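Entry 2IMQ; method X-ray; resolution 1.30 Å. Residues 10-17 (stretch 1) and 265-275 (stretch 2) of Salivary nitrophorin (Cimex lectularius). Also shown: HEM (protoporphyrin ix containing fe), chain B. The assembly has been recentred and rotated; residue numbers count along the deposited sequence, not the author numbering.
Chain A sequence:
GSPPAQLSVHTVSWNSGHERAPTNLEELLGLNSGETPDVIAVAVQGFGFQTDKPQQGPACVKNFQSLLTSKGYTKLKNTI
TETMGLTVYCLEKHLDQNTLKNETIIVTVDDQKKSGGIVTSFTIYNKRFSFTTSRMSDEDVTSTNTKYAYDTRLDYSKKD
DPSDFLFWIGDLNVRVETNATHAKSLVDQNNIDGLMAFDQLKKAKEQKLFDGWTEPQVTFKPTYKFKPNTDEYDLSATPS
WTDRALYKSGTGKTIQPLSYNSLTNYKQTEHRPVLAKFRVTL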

# COMPACT_ATOMS: atom_id res chain seq x y z
N HIS A 10 -1.45 4.22 9.96
CA HIS A 10 -0.24 3.60 9.40
C HIS A 10 -0.65 2.69 8.28
O HIS A 10 -1.61 1.93 8.41
N THR A 11 0.07 2.77 7.18
CA THR A 11 -0.08 1.83 6.09
C THR A 11 1.23 1.17 5.79
O THR A 11 2.29 1.80 5.88
N VAL A 12 1.18 -0.09 5.41
CA VAL A 12 2.34 -0.76 4.89
C VAL A 12 1.98 -1.58 3.70
O VAL A 12 0.95 -2.26 3.71
N SER A 13 2.82 -1.53 2.68
CA SER A 13 2.63 -2.46 1.63
C SER A 13 3.95 -3.11 1.24
O SER A 13 5.06 -2.54 1.44
N TRP A 14 3.82 -4.29 0.67
CA TRP A 14 4.98 -5.08 0.31
C TRP A 14 4.64 -5.96 -0.85
O TRP A 14 3.72 -6.79 -0.78
N ASN A 15 5.39 -5.84 -1.92
CA ASN A 15 5.36 -6.82 -2.99
C ASN A 15 6.25 -7.95 -2.52
O ASN A 15 7.50 -7.96 -2.69
N SER A 16 5.60 -8.87 -1.85
CA SER A 16 6.28 -9.94 -1.12
C SER A 16 6.41 -11.23 -1.94
O SER A 16 7.19 -12.14 -1.58
N GLY A 17 5.71 -11.36 -3.06
CA GLY A 17 5.93 -12.52 -3.93
C GLY A 17 5.44 -13.79 -3.29
O GLY A 17 4.28 -13.86 -2.85
N ASN A 265 15.31 -3.18 6.88
CA ASN A 265 15.58 -4.40 7.71
C ASN A 265 14.84 -5.65 7.28
O ASN A 265 15.17 -6.75 7.69
N TYR A 266 13.79 -5.47 6.47
CA TYR A 266 13.11 -6.59 5.86
C TYR A 266 13.70 -6.88 4.50
O TYR A 266 13.18 -6.39 3.47
N LYS A 267 14.81 -7.67 4.48
CA LYS A 267 15.56 -7.93 3.25
C LYS A 267 15.24 -9.23 2.58
O LYS A 267 15.91 -9.62 1.61
N GLN A 268 14.22 -9.91 3.06
CA GLN A 268 13.96 -11.28 2.66
C GLN A 268 13.66 -11.38 1.19
O GLN A 268 13.73 -12.46 0.60
N THR A 269 13.28 -10.26 0.56
CA THR A 269 12.94 -10.38 -0.84
C THR A 269 13.51 -9.24 -1.69
O THR A 269 14.26 -8.43 -1.21
N GLU A 270 13.17 -9.27 -2.95
CA GLU A 270 13.68 -8.33 -3.92
C GLU A 270 13.12 -6.89 -3.77
O GLU A 270 13.70 -5.95 -4.31
N HIS A 271 11.96 -6.76 -3.13
CA HIS A 271 11.37 -5.46 -2.80
C HIS A 271 11.43 -5.26 -1.31
O HIS A 271 11.28 -6.21 -0.52
N ARG A 272 11.51 -4.03 -0.88
CA ARG A 272 11.45 -3.68 0.53
C ARG A 272 10.08 -3.10 0.84
O ARG A 272 9.55 -2.30 0.07
N PRO A 273 9.53 -3.43 2.00
CA PRO A 273 8.24 -2.87 2.41
C PRO A 273 8.31 -1.39 2.60
O PRO A 273 9.37 -0.84 2.95
N VAL A 274 7.17 -0.71 2.42
CA VAL A 274 7.07 0.69 2.56
C VAL A 274 6.02 1.05 3.57
O VAL A 274 4.86 0.63 3.44
N LEU A 275 6.41 1.82 4.59
CA LEU A 275 5.58 2.21 5.68
C LEU A 275 5.29 3.71 5.66
O LEU A 275 6.24 4.52 5.60

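Packing of residues 265-275 against the strand 10-17 in Salivary nitrophorin; together the two stretches bury 612 Å². Asn265 lies out of reach. Tyr266 points toward the strand, its CB 4.1 Å from Trp14 CH2; with chi1 m, its ring meets the six-membered ring of Trp14 obliquely, centroids 5.9 Å apart and planes at 68°. Lys267 points away and makes no contact across the interface. Gln268, also directed toward the strand (chi1 m, chi2 between wells at 104°), brings NE2 to the edge of the indole, 3.9 Å from Trp14 CH2, yet this buried amide nitrogen has no polar partner in the model. Thr269 (chi1 t) points in as well: its CG2 sits 3.4 Å from Trp14 NE1 and 3.8 Å from Asn15 O, so the methyl group fills the space beside the indole nitrogen. Glu270 turns sideways and touches nothing across the interface.

His271 (chi1 m) contributes both backbone and ring. Its carbonyl accepts a hydrogen bond from the indole, Trp14 NE1 to His271 O at 3.0 Å, which satisfies the buried N-H and anchors the loop near the ring plane. Its imidazole lies against Asn15 (chi1 t), whose CB stands 3.6 Å from the ring centroid and almost exactly on the ring normal, a CH-pi contact. Arg272 points away and folds back within its own stretch, with NH2 donating to Thr269 O at 3.0 Å and so bracing the loop.

Pro273, C-gamma endo, covers one face of Trp14: CG is 3.8 Å from Trp14 CD2, and CD stands 3.9 Å from the centroid of the five-membered ring. Its CB also meets Val12 CG2 at 4.2 Å. Trp14 itself (chi1 t, chi2 4°) starts sideways, but its end comes nearer the loop; the same indole reaches the heme, with CZ3 3.4 Å from HEM CBB, while Ser16 (chi1 p), pointing away from the loop, places OG 3.6 Å from HEM CAB.

At Val274 the chain becomes an antiparallel strand. Ser13 N donates to Val274 O at 3.1 Å and Val274 N to Ser13 O at 3.0 Å, with Val274 (chi1 t) and Ser13 (chi1 p) on the same sheet face. A water donates to Val274 O at 3.0 Å and hydrogen-bonds Thr11 OG1 at 2.7 Å, linking the strands. Leu275 (chi1 t, chi2 p) shares the other face with Val12 (chi1 p), its CD1 packing 4.3 Å from Val12 CB and 4.4 Å from His10 CB.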

# COMPACT_ATOMS: atom_id res chain seq x y z
CB HIS A 10 0.51 2.76 10.46
CG HIS A 10 1.19 3.58 11.52
ND1 HIS A 10 2.12 3.04 12.39
CD2 HIS A 10 1.07 4.89 11.85
CE1 HIS A 10 2.53 3.99 13.21
NE2 HIS A 10 1.90 5.11 12.92
CB THR A 11 -0.61 2.54 4.81
OG1 THR A 11 0.34 3.48 4.31
CG2 THR A 11 -1.91 3.28 5.09
CB VAL A 12 3.07 -1.59 6.01
CG1 VAL A 12 2.22 -2.73 6.53
CG2 VAL A 12 4.40 -2.10 5.53
CB SER A 13 1.98 -1.85 0.45
OG SER A 13 2.86 -1.08 -0.34
CB TRP A 14 5.38 -5.91 1.49
CG TRP A 14 6.70 -6.55 1.44
CD1 TRP A 14 7.68 -6.44 0.49
CD2 TRP A 14 7.25 -7.31 2.49
NE1 TRP A 14 8.78 -7.18 0.87
CE2 TRP A 14 8.53 -7.72 2.10
CE3 TRP A 14 6.77 -7.72 3.74
CZ2 TRP A 14 9.33 -8.49 2.93
CZ3 TRP A 14 7.56 -8.48 4.53
CH2 TRP A 14 8.81 -8.84 4.14
CB ASN A 15 5.81 -6.20 -4.31
CG ASN A 15 5.59 -7.13 -5.46
OD1 ASN A 15 5.53 -8.31 -5.23
ND2 ASN A 15 5.43 -6.61 -6.69
CB SER A 16 5.51 -10.18 0.18
OG SER A 16 4.17 -10.39 -0.11
CB ASN A 265 15.24 -4.11 9.18
CG ASN A 265 16.22 -3.20 9.83
OD1 ASN A 265 17.40 -3.15 9.43
ND2 ASN A 265 15.76 -2.45 10.82
CB TYR A 266 11.59 -6.30 5.78
CG TYR A 266 10.94 -6.19 7.14
CD1 TYR A 266 10.86 -4.99 7.80
CD2 TYR A 266 10.45 -7.32 7.78
CE1 TYR A 266 10.28 -4.89 9.06
CE2 TYR A 266 9.85 -7.22 9.05
CZ TYR A 266 9.79 -6.02 9.69
OH TYR A 266 9.21 -5.87 10.94
CB LYS A 267 17.07 -7.94 3.52
CG LYS A 267 17.58 -6.71 4.16
CD LYS A 267 19.10 -6.71 4.30
CE LYS A 267 19.52 -5.72 5.36
NZ LYS A 267 19.19 -4.31 4.98
CB GLN A 268 12.75 -11.85 3.42
CG GLN A 268 12.90 -11.88 4.93
CD GLN A 268 12.13 -10.79 5.62
OE1 GLN A 268 11.28 -11.06 6.45
NE2 GLN A 268 12.42 -9.58 5.28
CB THR A 269 11.43 -10.53 -1.00
OG1 THR A 269 11.13 -11.17 -2.23
CG2 THR A 269 10.69 -9.21 -1.07
CB GLU A 270 13.26 -8.78 -5.30
CG GLU A 270 13.65 -10.13 -5.83
CD GLU A 270 13.07 -10.24 -7.24
OE1 GLU A 270 11.90 -9.79 -7.47
OE2 GLU A 270 13.79 -10.71 -8.11
CB HIS A 271 9.89 -5.45 -3.12
CG HIS A 271 9.53 -5.70 -4.53
ND1 HIS A 271 9.08 -4.69 -5.38
CD2 HIS A 271 9.40 -6.86 -5.21
CE1 HIS A 271 8.74 -5.24 -6.53
NE2 HIS A 271 8.92 -6.55 -6.45
CB ARG A 272 12.53 -2.66 0.87
CG ARG A 272 13.95 -3.11 0.50
CD ARG A 272 14.39 -4.27 1.35
NE ARG A 272 14.95 -5.44 0.64
CZ ARG A 272 16.23 -5.71 0.48
NH1 ARG A 272 17.18 -4.87 0.90
NH2 ARG A 272 16.58 -6.85 -0.10
CB PRO A 273 7.90 -3.59 3.73
CG PRO A 273 9.04 -4.39 4.07
CD PRO A 273 10.06 -4.34 3.03
CB VAL A 274 6.83 1.36 1.19
CG1 VAL A 274 6.54 2.83 1.34
CG2 VAL A 274 8.04 1.25 0.30
CB LEU A 275 6.33 1.87 6.98
CG LEU A 275 5.71 2.32 8.29
CD1 LEU A 275 4.32 1.67 8.53
CD2 LEU A 275 6.63 1.99 9.40
CHA HEM B . -4.08 -13.43 6.18
CHB HEM B . -0.22 -10.51 5.87
CHC HEM B . 1.97 -13.72 3.02
CHD HEM B . -1.91 -16.49 3.03
C1A HEM B . -3.24 -12.37 6.38
C2A HEM B . -3.48 -11.22 7.23
C3A HEM B . -2.40 -10.41 7.10
C4A HEM B . -1.46 -11.03 6.21
CMA HEM B . -2.19 -9.09 7.82
CAA HEM B . -4.72 -10.96 8.12
CBA HEM B . -4.27 -11.47 9.52
CGA HEM B . -5.40 -11.36 10.53
O1A HEM B . -6.28 -12.22 10.53
O2A HEM B . -5.38 -10.45 11.40
C1B HEM B . 0.70 -11.14 5.09
C2B HEM B . 2.01 -10.63 4.78
C3B HEM B . 2.63 -11.51 4.00
C4B HEM B . 1.73 -12.62 3.80
CMB HEM B . 2.40 -9.32 5.35
CAB HEM B . 4.02 -11.44 3.38
CBB HEM B . 4.97 -10.65 3.89
C1C HEM B . 1.16 -14.80 2.77
C2C HEM B . 1.44 -15.91 1.91
C3C HEM B . 0.37 -16.71 1.97
C4C HEM B . -0.64 -16.06 2.75
CMC HEM B . 2.77 -16.24 1.23
CAC HEM B . 0.19 -18.04 1.26
CBC HEM B . 0.24 -18.15 -0.06
C1D HEM B . -2.85 -15.89 3.83
C2D HEM B . -4.20 -16.37 4.00
C3D HEM B . -4.85 -15.46 4.98
C4D HEM B . -3.87 -14.47 5.32
CMD HEM B . -4.82 -17.61 3.34
CAD HEM B . -6.31 -15.61 5.45
CBD HEM B . -6.35 -16.86 6.31
CGD HEM B . -7.62 -16.92 7.09
O1D HEM B . -7.78 -17.93 7.85
O2D HEM B . -8.44 -15.97 6.94
NA HEM B . -1.99 -12.25 5.78
NB HEM B . 0.54 -12.34 4.45
NC HEM B . -0.11 -14.90 3.24
ND HEM B . -2.71 -14.74 4.61
FE HEM B . -1.01 -13.64 4.63
O HOH W 1 2.40 2.28 2.94